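Local coordinates for protein naphthalene dioxygenase large subunit (Rhodococcus sp., PDB 2B1X) that forms the large subunit of a Rieske-type non-haem iron dioxygenase, holding a [2Fe-2S] cluster in one domain and a mononuclear iron(III) ion in another, at residues V47-E52 / P146-Y151; L154-L159 / P300-G305; Y61-I66 / Q70-R75; L325-G330 / E335-F340. All coordinates share one frame; numbering follows the deposited sequence.

Interaction 1: V47-E52 / P146-Y151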
loop_
_atom_site.group_PDB
_atom_site.type_symbol
_atom_site.label_atom_id
_atom_site.label_comp_id
_atom_site.label_asym_id
_atom_site.label_seq_id
_atom_site.Cartn_x
_atom_site.Cartn_y
_atom_site.Cartn_z
ATOM N N VAL A 47 7.910 -24.525 15.427
ATOM C CA VAL A 47 8.052 -23.063 15.425
ATOM C C VAL A 47 7.814 -22.495 16.839
ATOM O O VAL A 47 6.881 -22.893 17.527
ATOM C CB VAL A 47 7.027 -22.440 14.464
ATOM C CG1 VAL A 47 7.068 -20.886 14.524
ATOM C CG2 VAL A 47 7.205 -23.029 13.029
ATOM N N PHE A 48 8.697 -21.594 17.279
ATOM C CA PHE A 48 8.585 -21.019 18.606
ATOM C C PHE A 48 7.367 -20.065 18.662
ATOM O O PHE A 48 7.150 -19.240 17.749
ATOM C CB PHE A 48 9.872 -20.264 18.976
ATOM C CG PHE A 48 9.766 -19.506 20.277
ATOM C CD1 PHE A 48 9.888 -20.158 21.495
ATOM C CD2 PHE A 48 9.516 -18.139 20.268
ATOM C CE1 PHE A 48 9.760 -19.452 22.709
ATOM C CE2 PHE A 48 9.368 -17.428 21.442
ATOM C CZ PHE A 48 9.514 -18.075 22.685
ATOM N N LEU A 49 6.593 -20.182 19.742
ATOM C CA LEU A 49 5.383 -19.377 19.935
ATOM C C LEU A 49 5.484 -18.393 21.108
ATOM O O LEU A 49 5.136 -17.216 20.987
ATOM C CB LEU A 49 4.212 -20.300 20.233
ATOM C CG LEU A 49 3.919 -21.346 19.136
ATOM C CD1 LEU A 49 2.867 -22.334 19.573
ATOM C CD2 LEU A 49 3.487 -20.636 17.883
ATOM N N ALA A 50 5.904 -18.897 22.259
ATOM C CA ALA A 50 5.862 -18.091 23.473
ATOM C C ALA A 50 6.763 -18.672 24.517
ATOM O O ALA A 50 7.141 -19.855 24.433
ATOM C CB ALA A 50 4.411 -18.004 24.001
ATOM N N HIS A 51 7.124 -17.849 25.504
ATOM C CA HIS A 51 7.789 -18.371 26.699
ATOM C C HIS A 51 6.731 -18.581 27.775
ATOM O O HIS A 51 5.788 -17.786 27.891
ATOM C CB HIS A 51 8.893 -17.416 27.187
ATOM C CG HIS A 51 9.861 -18.034 28.162
ATOM N ND1 HIS A 51 9.640 -18.044 29.526
ATOM C CD2 HIS A 51 11.064 -18.635 27.972
ATOM C CE1 HIS A 51 10.652 -18.639 30.132
ATOM N NE2 HIS A 51 11.532 -19.000 29.213
ATOM N N GLU A 52 6.876 -19.661 28.552
ATOM C CA GLU A 52 5.948 -19.961 29.635
ATOM C C GLU A 52 5.795 -18.834 30.657
ATOM O O GLU A 52 4.723 -18.666 31.258
ATOM C CB GLU A 52 6.379 -21.239 30.345
ATOM C CG GLU A 52 5.976 -22.490 29.593
ATOM C CD GLU A 52 6.202 -23.755 30.407
ATOM O OE1 GLU A 52 6.860 -24.686 29.880
ATOM O OE2 GLU A 52 5.740 -23.814 31.574
ATOM N N PRO A 146 -1.856 -28.931 16.193
ATOM C CA PRO A 146 -1.682 -30.369 15.971
ATOM C C PRO A 146 -0.573 -30.954 16.828
ATOM O O PRO A 146 -0.744 -32.036 17.340
ATOM C CB PRO A 146 -1.334 -30.450 14.479
ATOM C CG PRO A 146 -2.015 -29.246 13.884
ATOM C CD PRO A 146 -1.828 -28.164 14.925
ATOM N N ASN A 147 0.544 -30.246 16.974
ATOM C CA ASN A 147 1.593 -30.674 17.870
ATOM C C ASN A 147 2.072 -29.494 18.736
ATOM O O ASN A 147 2.476 -28.455 18.214
ATOM C CB ASN A 147 2.748 -31.301 17.069
ATOM C CG ASN A 147 2.858 -32.792 17.274
ATOM O OD1 ASN A 147 2.911 -33.262 18.399
ATOM N ND2 ASN A 147 2.920 -33.533 16.195
ATOM N N LEU A 148 1.993 -29.654 20.052
ATOM C CA LEU A 148 2.414 -28.596 20.967
ATOM C C LEU A 148 3.315 -29.173 22.041
ATOM O O LEU A 148 3.011 -30.220 22.612
ATOM C CB LEU A 148 1.203 -27.919 21.629
ATOM C CG LEU A 148 1.430 -26.684 22.535
ATOM C CD1 LEU A 148 1.647 -25.403 21.746
ATOM C CD2 LEU A 148 0.233 -26.489 23.507
ATOM N N ALA A 149 4.415 -28.488 22.332
ATOM C CA ALA A 149 5.367 -28.971 23.339
ATOM C C ALA A 149 6.232 -27.845 23.861
ATOM O O ALA A 149 6.292 -26.769 23.280
ATOM C CB ALA A 149 6.276 -30.113 22.777
ATOM N N SER A 150 6.920 -28.136 24.957
ATOM C CA SER A 150 7.785 -27.211 25.648
ATOM C C SER A 150 9.186 -27.817 25.830
ATOM O O SER A 150 9.321 -29.019 26.101
ATOM C CB SER A 150 7.196 -26.964 27.037
ATOM O OG SER A 150 7.085 -25.577 27.271
ATOM N N TYR A 151 10.217 -27.004 25.668
ATOM C CA TYR A 151 11.526 -27.370 26.167
ATOM C C TYR A 151 12.068 -26.247 27.027
ATOM O O TYR A 151 12.278 -25.132 26.560
ATOM C CB TYR A 151 12.508 -27.752 25.055
ATOM C CG TYR A 151 13.822 -28.255 25.633
ATOM C CD1 TYR A 151 14.957 -27.436 25.660
ATOM C CD2 TYR A 151 13.911 -29.532 26.181
ATOM C CE1 TYR A 151 16.152 -27.897 26.213
ATOM C CE2 TYR A 151 15.096 -30.000 26.723
ATOM C CZ TYR A 151 16.214 -29.187 26.723
ATOM O OH TYR A 151 17.377 -29.656 27.271
#
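E52 and S150 meet through one hydrogen bond, while L49 and L148 make the apolar half of the contact. The E52 side chain sets out with CB toward 146-151, which CB itself does not touch, and runs extended beyond CG, with CG anti to the carbonyl carbon (chi1 -79°). CG comes to 4.0 Å from S150 OG. CD, the next atom, lies 3.7 Å from S150 OG. At the tip, OE1 accepts the hydroxyl hydrogen, 2.8 Å from S150 OG. The hydroxyl approaches from the anti side of the carboxylate, 23° out of its plane. The other oxygen, OE2, faces R75 in a long, weak ion pair. Further along, L49 CD1 meets L148 CD1 at 4.0 Å, one methyl of each leucine doing the touching as the two side chains cross obliquely. The L148 side chain sets off with CG opposite the backbone nitrogen (chi1 -174°), and its end comes closer to L49 than its first bond suggests. The two backbones stay well apart, E52 CA and S150 CA lying 8.5 Å from each other, because strand 154-158 runs between them. Both outer strands bond to it, so the contact reaches across a middle strand over I155. A classic bulge sets L49 and A50 across from the single residue I155, within a small three-stranded antiparallel sheet of the Rieske domain.

Interaction 2: L154-L159 / P300-G305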
loop_
_atom_site.group_PDB
_atom_site.type_symbol
_atom_site.label_atom_id
_atom_site.label_comp_id
_atom_site.label_asym_id
_atom_site.label_seq_id
_atom_site.Cartn_x
_atom_site.Cartn_y
_atom_site.Cartn_z
ATOM N N LEU A 154 10.304 -22.852 26.738
ATOM C CA LEU A 154 10.045 -22.479 25.356
ATOM C C LEU A 154 8.904 -23.318 24.750
ATOM O O LEU A 154 9.036 -24.542 24.553
ATOM C CB LEU A 154 11.334 -22.668 24.533
ATOM C CG LEU A 154 12.374 -21.545 24.360
ATOM C CD1 LEU A 154 12.696 -20.828 25.623
ATOM C CD2 LEU A 154 13.665 -22.091 23.715
ATOM N N ILE A 155 7.789 -22.654 24.455
ATOM C CA ILE A 155 6.640 -23.302 23.802
ATOM C C ILE A 155 6.758 -23.269 22.281
ATOM O O ILE A 155 6.789 -22.194 21.673
ATOM C CB ILE A 155 5.311 -22.652 24.257
ATOM C CG1 ILE A 155 5.254 -22.618 25.802
ATOM C CG2 ILE A 155 4.100 -23.409 23.631
ATOM C CD1 ILE A 155 4.222 -21.626 26.372
ATOM N N PHE A 156 6.814 -24.455 21.682
ATOM C CA PHE A 156 6.817 -24.604 20.229
ATOM C C PHE A 156 5.558 -25.300 19.747
ATOM O O PHE A 156 4.968 -26.120 20.480
ATOM C CB PHE A 156 7.973 -25.485 19.775
ATOM C CG PHE A 156 9.324 -24.882 19.945
ATOM C CD1 PHE A 156 9.959 -24.900 21.199
ATOM C CD2 PHE A 156 10.028 -24.417 18.833
ATOM C CE1 PHE A 156 11.239 -24.401 21.345
ATOM C CE2 PHE A 156 11.313 -23.908 18.969
ATOM C CZ PHE A 156 11.926 -23.890 20.239
ATOM N N GLY A 157 5.194 -25.023 18.491
ATOM C CA GLY A 157 4.127 -25.747 17.837
ATOM C C GLY A 157 4.491 -26.189 16.448
ATOM O O GLY A 157 5.369 -25.599 15.766
ATOM N N SER A 158 3.849 -27.259 16.023
ATOM C CA SER A 158 4.007 -27.733 14.657
ATOM C C SER A 158 2.620 -27.997 14.083
ATOM O O SER A 158 1.714 -28.477 14.784
ATOM C CB SER A 158 4.889 -28.990 14.585
ATOM O OG SER A 158 4.741 -29.609 13.309
ATOM N N LEU A 159 2.461 -27.680 12.808
ATOM C CA LEU A 159 1.203 -27.929 12.111
ATOM C C LEU A 159 1.019 -29.395 11.686
ATOM O O LEU A 159 -0.055 -29.777 11.180
ATOM C CB LEU A 159 1.124 -26.996 10.894
ATOM C CG LEU A 159 0.283 -25.725 11.043
ATOM C CD1 LEU A 159 -0.146 -25.341 12.494
ATOM C CD2 LEU A 159 0.846 -24.541 10.263
ATOM N N PRO A 300 13.159 -23.410 12.194
ATOM C CA PRO A 300 13.602 -22.456 11.159
ATOM C C PRO A 300 13.969 -21.036 11.611
ATOM O O PRO A 300 14.995 -20.528 11.115
ATOM C CB PRO A 300 12.406 -22.393 10.194
ATOM C CG PRO A 300 11.185 -22.775 11.080
ATOM C CD PRO A 300 11.686 -23.565 12.244
ATOM N N ASN A 301 13.174 -20.400 12.468
ATOM C CA ASN A 301 13.190 -18.921 12.509
ATOM C C ASN A 301 13.237 -18.347 13.931
ATOM O O ASN A 301 12.803 -17.223 14.157
ATOM C CB ASN A 301 11.989 -18.338 11.734
ATOM C CG ASN A 301 10.649 -18.587 12.450
ATOM O OD1 ASN A 301 10.502 -19.574 13.159
ATOM N ND2 ASN A 301 9.693 -17.678 12.287
ATOM N N LEU A 302 13.757 -19.118 14.889
ATOM C CA LEU A 302 14.009 -18.614 16.232
ATOM C C LEU A 302 15.509 -18.442 16.396
ATOM O O LEU A 302 16.255 -19.415 16.252
ATOM C CB LEU A 302 13.491 -19.586 17.322
ATOM C CG LEU A 302 14.033 -19.290 18.762
ATOM C CD1 LEU A 302 13.439 -17.980 19.251
ATOM C CD2 LEU A 302 13.749 -20.408 19.738
ATOM N N SER A 303 15.958 -17.222 16.705
ATOM C CA SER A 303 17.386 -17.007 16.939
ATOM C C SER A 303 17.622 -16.527 18.374
ATOM O O SER A 303 16.720 -15.973 19.006
ATOM C CB SER A 303 17.998 -16.008 15.941
ATOM O OG SER A 303 17.926 -16.470 14.584
ATOM N N ILE A 304 18.834 -16.790 18.859
ATOM C CA ILE A 304 19.248 -16.508 20.215
ATOM C C ILE A 304 20.476 -15.634 20.142
ATOM O O ILE A 304 21.395 -15.913 19.344
ATOM C CB ILE A 304 19.578 -17.848 20.922
ATOM C CG1 ILE A 304 18.286 -18.692 21.023
ATOM C CG2 ILE A 304 20.228 -17.621 22.283
ATOM C CD1 ILE A 304 18.480 -20.112 21.548
ATOM N N GLY A 305 20.508 -14.592 20.965
ATOM C CA GLY A 305 21.743 -13.871 21.229
ATOM C C GLY A 305 22.002 -13.717 22.714
ATOM O O GLY A 305 21.158 -13.164 23.417
#
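F156 and L302 mark the nearest approach of the two backbones, their CA atoms 10.2 Å apart, a spacing bridged by side chains alone. On one side is the middle strand of the small sheet 47-51/154-158/147-151; on the other is the start of strand 302-309, just after the cis peptide bond that precedes P300. One methyl of L302 carries the contact. CD2 of L302 sits 4.0 Å from CZ of F156, approaching the ring obliquely, and 4.3 Å from CD2 of L154. The leucine and phenylalanine side chains cross at about a right angle. L302 points its CB at the opposing strand and continues outward with CG anti to the backbone N (chi1 166°), which extends the branch far enough to span the gap. F156 has CG anti to the carbonyl carbon (chi1 -69°), and the far end of its ring comes closer to L302 than its first bond suggests. This is an interface between two sheets: 302-309 belongs to the long antiparallel sheet of the catalytic domain, a member of the Bet v 1-like, helix-grip class. L154 and F156, two residues apart on one strand, also touch each other, L154 CD2 lying 4.1 Å from F156 CE1, so the L302 methyl meets a surface made by both. F48 borders L154 and L302 alike, and W46 lies against F156. L323 of strand 318-330 packs on L154 and on I304.

Interaction 3: Y61-I66 / Q70-R75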
loop_
_atom_site.group_PDB
_atom_site.type_symbol
_atom_site.label_atom_id
_atom_site.label_comp_id
_atom_site.label_asym_id
_atom_site.label_seq_id
_atom_site.Cartn_x
_atom_site.Cartn_y
_atom_site.Cartn_z
ATOM N N TYR A 61 -3.049 -15.449 28.480
ATOM C CA TYR A 61 -2.864 -15.855 27.097
ATOM C C TYR A 61 -2.105 -14.805 26.305
ATOM O O TYR A 61 -2.146 -13.618 26.647
ATOM C CB TYR A 61 -4.234 -16.106 26.437
ATOM C CG TYR A 61 -5.040 -14.852 26.237
ATOM C CD1 TYR A 61 -4.876 -14.070 25.078
ATOM C CD2 TYR A 61 -5.986 -14.454 27.187
ATOM C CE1 TYR A 61 -5.621 -12.895 24.889
ATOM C CE2 TYR A 61 -6.762 -13.318 27.006
ATOM C CZ TYR A 61 -6.570 -12.531 25.859
ATOM O OH TYR A 61 -7.325 -11.396 25.658
ATOM N N VAL A 62 -1.459 -15.250 25.221
ATOM C CA VAL A 62 -0.882 -14.367 24.218
ATOM C C VAL A 62 -1.358 -14.930 22.869
ATOM O O VAL A 62 -1.682 -16.111 22.778
ATOM C CB VAL A 62 0.675 -14.301 24.273
ATOM C CG1 VAL A 62 1.166 -13.608 25.568
ATOM C CG2 VAL A 62 1.332 -15.691 24.153
ATOM N N VAL A 63 -1.447 -14.076 21.865
ATOM C CA VAL A 63 -1.788 -14.506 20.508
ATOM C C VAL A 63 -0.530 -14.532 19.612
ATOM O O VAL A 63 0.105 -13.506 19.390
ATOM C CB VAL A 63 -2.885 -13.639 19.908
ATOM C CG1 VAL A 63 -3.197 -14.105 18.465
ATOM C CG2 VAL A 63 -4.188 -13.701 20.786
ATOM N N ARG A 64 -0.216 -15.698 19.061
ATOM C CA ARG A 64 1.029 -15.926 18.334
ATOM C C ARG A 64 0.784 -16.678 17.037
ATOM O O ARG A 64 -0.373 -17.051 16.764
ATOM C CB ARG A 64 2.052 -16.605 19.247
ATOM C CG ARG A 64 2.359 -15.767 20.481
ATOM C CD ARG A 64 3.259 -14.527 20.188
ATOM N NE ARG A 64 3.274 -13.570 21.284
ATOM C CZ ARG A 64 4.012 -13.686 22.397
ATOM N NH1 ARG A 64 4.823 -14.736 22.594
ATOM N NH2 ARG A 64 3.936 -12.752 23.328
ATOM N N TYR A 65 1.829 -16.905 16.231
ATOM C CA TYR A 65 1.615 -17.338 14.838
ATOM C C TYR A 65 2.446 -18.511 14.358
ATOM O O TYR A 65 3.586 -18.704 14.811
ATOM C CB TYR A 65 1.929 -16.176 13.871
ATOM C CG TYR A 65 1.071 -15.005 14.098
ATOM C CD1 TYR A 65 1.318 -14.113 15.124
ATOM C CD2 TYR A 65 -0.065 -14.812 13.299
ATOM C CE1 TYR A 65 0.462 -13.007 15.349
ATOM C CE2 TYR A 65 -0.875 -13.722 13.484
ATOM C CZ TYR A 65 -0.618 -12.829 14.521
ATOM O OH TYR A 65 -1.497 -11.777 14.707
ATOM N N ILE A 66 1.890 -19.256 13.417
ATOM C CA ILE A 66 2.697 -19.977 12.445
ATOM C C ILE A 66 2.278 -19.445 11.111
ATOM O O ILE A 66 1.153 -19.696 10.648
ATOM C CB ILE A 66 2.563 -21.526 12.559
ATOM C CG1 ILE A 66 2.927 -21.974 14.002
ATOM C CG2 ILE A 66 3.454 -22.194 11.535
ATOM C CD1 ILE A 66 2.822 -23.482 14.300
ATOM N N GLN A 70 -3.124 -17.974 13.196
ATOM C CA GLN A 70 -3.128 -17.299 14.455
ATOM C C GLN A 70 -3.624 -18.231 15.557
ATOM O O GLN A 70 -4.685 -18.838 15.414
ATOM C CB GLN A 70 -4.008 -16.054 14.336
ATOM C CG GLN A 70 -3.794 -15.057 15.455
ATOM C CD GLN A 70 -4.782 -13.905 15.368
ATOM O OE1 GLN A 70 -5.946 -14.123 15.524
ATOM N NE2 GLN A 70 -4.303 -12.688 15.134
ATOM N N PHE A 71 -2.850 -18.326 16.650
ATOM C CA PHE A 71 -3.128 -19.244 17.745
ATOM C C PHE A 71 -3.196 -18.529 19.065
ATOM O O PHE A 71 -2.371 -17.656 19.338
ATOM C CB PHE A 71 -2.067 -20.360 17.819
ATOM C CG PHE A 71 -2.127 -21.304 16.672
ATOM C CD1 PHE A 71 -1.408 -21.041 15.495
ATOM C CD2 PHE A 71 -2.949 -22.439 16.736
ATOM C CE1 PHE A 71 -1.493 -21.919 14.391
ATOM C CE2 PHE A 71 -3.043 -23.324 15.641
ATOM C CZ PHE A 71 -2.328 -23.049 14.462
ATOM N N ILE A 72 -4.189 -18.879 19.885
ATOM C CA ILE A 72 -4.170 -18.477 21.297
ATOM C C ILE A 72 -3.282 -19.461 22.067
ATOM O O ILE A 72 -3.498 -20.685 22.020
ATOM C CB ILE A 72 -5.616 -18.512 21.895
ATOM C CG1 ILE A 72 -6.524 -17.503 21.196
ATOM C CG2 ILE A 72 -5.602 -18.232 23.365
ATOM C CD1 ILE A 72 -8.013 -17.865 21.380
ATOM N N VAL A 73 -2.285 -18.929 22.774
ATOM C CA VAL A 73 -1.426 -19.771 23.573
ATOM C C VAL A 73 -1.718 -19.379 25.006
ATOM O O VAL A 73 -1.491 -18.246 25.373
ATOM C CB VAL A 73 0.082 -19.580 23.192
ATOM C CG1 VAL A 73 1.002 -20.435 24.113
ATOM C CG2 VAL A 73 0.287 -19.946 21.731
ATOM N N CYS A 74 -2.267 -20.293 25.794
ATOM C CA CYS A 74 -2.768 -19.914 27.114
ATOM C C CYS A 74 -2.500 -20.953 28.187
ATOM O O CYS A 74 -2.174 -22.100 27.889
ATOM C CB CYS A 74 -4.260 -19.575 27.053
ATOM S SG CYS A 74 -5.357 -20.948 26.609
ATOM N N ARG A 75 -2.569 -20.521 29.438
ATOM C CA ARG A 75 -2.571 -21.437 30.570
ATOM C C ARG A 75 -4.029 -21.533 30.978
ATOM O O ARG A 75 -4.657 -20.521 31.327
ATOM C CB ARG A 75 -1.718 -20.900 31.728
ATOM C CG ARG A 75 -1.471 -21.939 32.867
ATOM C CD ARG A 75 -0.508 -21.470 33.941
ATOM N NE ARG A 75 0.793 -21.043 33.419
ATOM C CZ ARG A 75 1.865 -21.826 33.263
ATOM N NH1 ARG A 75 1.826 -23.110 33.565
ATOM N NH2 ARG A 75 2.982 -21.313 32.795
#
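I72 and Y61 meet at the apolar centre, I72 CG2 lying 4.0 Å from Y61 CB, while Y61 CB also rests 3.5 Å from C74 CB. V63 stands on this same face. Its CG1, placed opposite the backbone N (chi1 179°), is modelled against Q70 CG at an unusually short distance, doubtful in detail. The opposite face carries V62, R64, F71 and V73; the V62 and V73 side chains cross at a slant, and V62 CG2 also lies over the centre of the R64 guanidinium, 3.8 Å above its plane. At the end of the strand, I66 CG1 comes near F71 CE1. Two antiparallel hydrogen-bonded pairs hold the strands together. V62 and V73 exchange both backbone bonds, as do R64 and F71. The CA hydrogens of Y61 and V63 add contacts to V73 O and F71 O. At the polar edge Q70 runs alongside Y65, both pointing the same way, and NE2 of Q70 donates to OH of Y65 at 3.0 Å, with the hydroxyl exactly in the amide plane. Ring and amide planes are 62° apart. The same hydroxyl bonds D127 of a small-subunit chain, and Q70 OE1 is bonded to N86 and Q94, which fixes the amide's rotation; R64 is salt-bridged to E54. The two strands form a beta hairpin in the middle of a four-stranded antiparallel sheet of the Rieske domain, flanked by strand 81-85 beside 69-75 and strand 100-102 beside 60-66, with strands 47-51 and 333-343 packing on its side chains.

Interaction 4: L325-G330 / E335-F340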
loop_
_atom_site.group_PDB
_atom_site.type_symbol
_atom_site.label_atom_id
_atom_site.label_comp_id
_atom_site.label_asym_id
_atom_site.label_seq_id
_atom_site.Cartn_x
_atom_site.Cartn_y
_atom_site.Cartn_z
ATOM N N LEU A 325 12.004 -14.014 16.920
ATOM C CA LEU A 325 11.392 -14.608 15.751
ATOM C C LEU A 325 11.585 -13.765 14.506
ATOM O O LEU A 325 11.389 -12.527 14.503
ATOM C CB LEU A 325 9.895 -14.804 15.977
ATOM C CG LEU A 325 9.542 -15.957 16.945
ATOM C CD1 LEU A 325 8.114 -15.816 17.444
ATOM C CD2 LEU A 325 9.783 -17.337 16.250
ATOM N N TRP A 326 11.959 -14.430 13.426
ATOM C CA TRP A 326 11.950 -13.770 12.139
ATOM C C TRP A 326 10.654 -14.260 11.522
ATOM O O TRP A 326 10.623 -15.294 10.863
ATOM C CB TRP A 326 13.184 -14.145 11.296
ATOM C CG TRP A 326 14.444 -14.106 12.052
ATOM C CD1 TRP A 326 15.230 -15.188 12.449
ATOM C CD2 TRP A 326 15.094 -12.932 12.554
ATOM N NE1 TRP A 326 16.321 -14.728 13.143
ATOM C CE2 TRP A 326 16.276 -13.351 13.202
ATOM C CE3 TRP A 326 14.807 -11.546 12.492
ATOM C CZ2 TRP A 326 17.159 -12.457 13.816
ATOM C CZ3 TRP A 326 15.715 -10.647 13.101
ATOM C CH2 TRP A 326 16.880 -11.129 13.763
ATOM N N HIS A 327 9.573 -13.533 11.784
ATOM C CA HIS A 327 8.261 -14.014 11.348
ATOM C C HIS A 327 7.982 -13.764 9.848
ATOM O O HIS A 327 7.990 -12.630 9.407
ATOM C CB HIS A 327 7.128 -13.445 12.217
ATOM C CG HIS A 327 5.817 -14.052 11.893
ATOM N ND1 HIS A 327 4.782 -13.325 11.334
ATOM C CD2 HIS A 327 5.396 -15.337 11.955
ATOM C CE1 HIS A 327 3.762 -14.133 11.110
ATOM N NE2 HIS A 327 4.119 -15.360 11.451
ATOM N N PRO A 328 7.715 -14.810 9.065
ATOM C CA PRO A 328 7.495 -14.630 7.620
ATOM C C PRO A 328 6.155 -13.967 7.210
ATOM O O PRO A 328 5.037 -14.492 7.483
ATOM C CB PRO A 328 7.544 -16.070 7.074
ATOM C CG PRO A 328 7.014 -16.900 8.193
ATOM C CD PRO A 328 7.599 -16.233 9.472
ATOM N N LEU A 329 6.267 -12.855 6.494
ATOM C CA LEU A 329 5.075 -12.098 6.082
ATOM C C LEU A 329 4.894 -12.223 4.557
ATOM O O LEU A 329 3.776 -12.184 4.049
ATOM C CB LEU A 329 5.214 -10.634 6.497
ATOM C CG LEU A 329 4.964 -10.280 7.960
ATOM C CD1 LEU A 329 5.051 -8.757 8.146
ATOM C CD2 LEU A 329 3.579 -10.809 8.408
ATOM N N GLY A 330 6.005 -12.352 3.831
ATOM C CA GLY A 330 5.963 -12.553 2.378
ATOM C C GLY A 330 7.408 -12.775 1.922
ATOM O O GLY A 330 8.335 -12.835 2.786
ATOM N N GLU A 335 8.195 -9.831 10.076
ATOM C CA GLU A 335 7.941 -9.102 11.332
ATOM C C GLU A 335 8.905 -9.688 12.353
ATOM O O GLU A 335 8.900 -10.903 12.556
ATOM C CB GLU A 335 6.485 -9.267 11.795
ATOM C CG GLU A 335 6.104 -8.582 13.122
ATOM C CD GLU A 335 4.600 -8.659 13.428
ATOM O OE1 GLU A 335 3.788 -8.947 12.521
ATOM O OE2 GLU A 335 4.195 -8.426 14.572
ATOM N N VAL A 336 9.777 -8.852 12.911
ATOM C CA VAL A 336 10.663 -9.295 13.970
ATOM C C VAL A 336 9.855 -9.247 15.258
ATOM O O VAL A 336 9.059 -8.316 15.451
ATOM C CB VAL A 336 11.911 -8.411 14.118
ATOM C CG1 VAL A 336 12.889 -8.998 15.211
ATOM C CG2 VAL A 336 12.635 -8.246 12.779
ATOM N N MET A 337 9.992 -10.291 16.072
ATOM C CA MET A 337 9.519 -10.266 17.485
ATOM C C MET A 337 10.732 -10.483 18.365
ATOM O O MET A 337 11.235 -11.608 18.433
ATOM C CB MET A 337 8.451 -11.342 17.744
ATOM C CG MET A 337 7.358 -11.331 16.613
ATOM S SD MET A 337 5.840 -12.127 17.119
ATOM C CE MET A 337 4.916 -12.144 15.536
ATOM N N SER A 338 11.189 -9.430 19.054
ATOM C CA SER A 338 12.422 -9.505 19.837
ATOM C C SER A 338 12.133 -9.475 21.343
ATOM O O SER A 338 11.580 -8.510 21.865
ATOM C CB SER A 338 13.373 -8.369 19.471
ATOM O OG SER A 338 14.560 -8.508 20.229
ATOM N N PHE A 339 12.475 -10.570 22.006
ATOM C CA PHE A 339 12.192 -10.753 23.440
ATOM C C PHE A 339 13.462 -10.523 24.238
ATOM O O PHE A 339 14.542 -10.955 23.826
ATOM C CB PHE A 339 11.730 -12.194 23.689
ATOM C CG PHE A 339 10.476 -12.609 22.944
ATOM C CD1 PHE A 339 10.521 -13.017 21.605
ATOM C CD2 PHE A 339 9.243 -12.663 23.622
ATOM C CE1 PHE A 339 9.349 -13.438 20.925
ATOM C CE2 PHE A 339 8.083 -13.103 22.994
ATOM C CZ PHE A 339 8.113 -13.482 21.625
ATOM N N PHE A 340 13.347 -9.839 25.368
ATOM C CA PHE A 340 14.451 -9.753 26.331
ATOM C C PHE A 340 14.131 -10.666 27.505
ATOM O O PHE A 340 13.012 -10.627 28.036
ATOM C CB PHE A 340 14.645 -8.307 26.810
ATOM C CG PHE A 340 15.546 -8.179 28.026
ATOM C CD1 PHE A 340 16.931 -8.301 27.894
ATOM C CD2 PHE A 340 15.008 -7.984 29.282
ATOM C CE1 PHE A 340 17.781 -8.198 29.000
ATOM C CE2 PHE A 340 15.848 -7.885 30.430
ATOM C CZ PHE A 340 17.239 -7.994 30.276
#
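W326 and V336 lie side by side, pointing the same way from a non-hydrogen-bonded pair of an antiparallel hairpin. The W326 side chain has CG anti to the carbonyl carbon (chi1 -45°), and its six-membered ring reaches both valine methyls: CZ3 is 3.9 Å from V336 CG1, and CE3 is 4.0 Å from V336 CG2. Its pyrrole nitrogen is bonded to S303, and W376 meets the indole edge-to-face. L325, H327, E335 and M337 occupy the other face. L325 CB lies 4.1 Å from M337 CB. L325 CD1 approaches the edge of the F339 ring, near its plane. Strands 318-330 and 333-343 form a beta hairpin in the large antiparallel sheet of the catalytic domain. Backbone bonds join L325 with M337 and H327 with E335, two in each pair. H327 holds CG anti to the backbone N (chi1 -173°); the ring leads off the hairpin but keeps an edge toward E335 CB, and H327 CB lies 3.1 Å from E335 O. ND1 of H327 is buried without a polar partner. M337, extended beyond CG, brings its terminal CE to 4.2 Å from H327 CB. L329 CD1 sits 4.0 Å from E335 CB, where the strand bulges at L329-G330, two residues opposite K333. E335, likewise extended, sends its carboxylate to a salt bridge with R196 and a hydrogen bond to T162 of a small-subunit chain.

Interactions 1 and 2 share the small sheet, V47 N lying 2.8 Å from G157 O. Interaction 3, whose chain segments fall between those of interaction 1, is tied to it by R64 NH1, 3.0 Å from L49 O. Strand 302-309 of interaction 2 neighbours strand 318-330 of interaction 4, with N301 ND2 2.9 Å from W326 O. Interactions 3 and 4 meet where the two domains abut: Y65 CB is 3.4 Å from H327 NE2, and R64 packs on F339. Together the contacts join the Rieske and catalytic domains. The I72 side chain is about 12 Å from the [2Fe-2S] cluster, and the W326 side chain about 9 Å from the iron(III) ion bound by H216, H221 and D372.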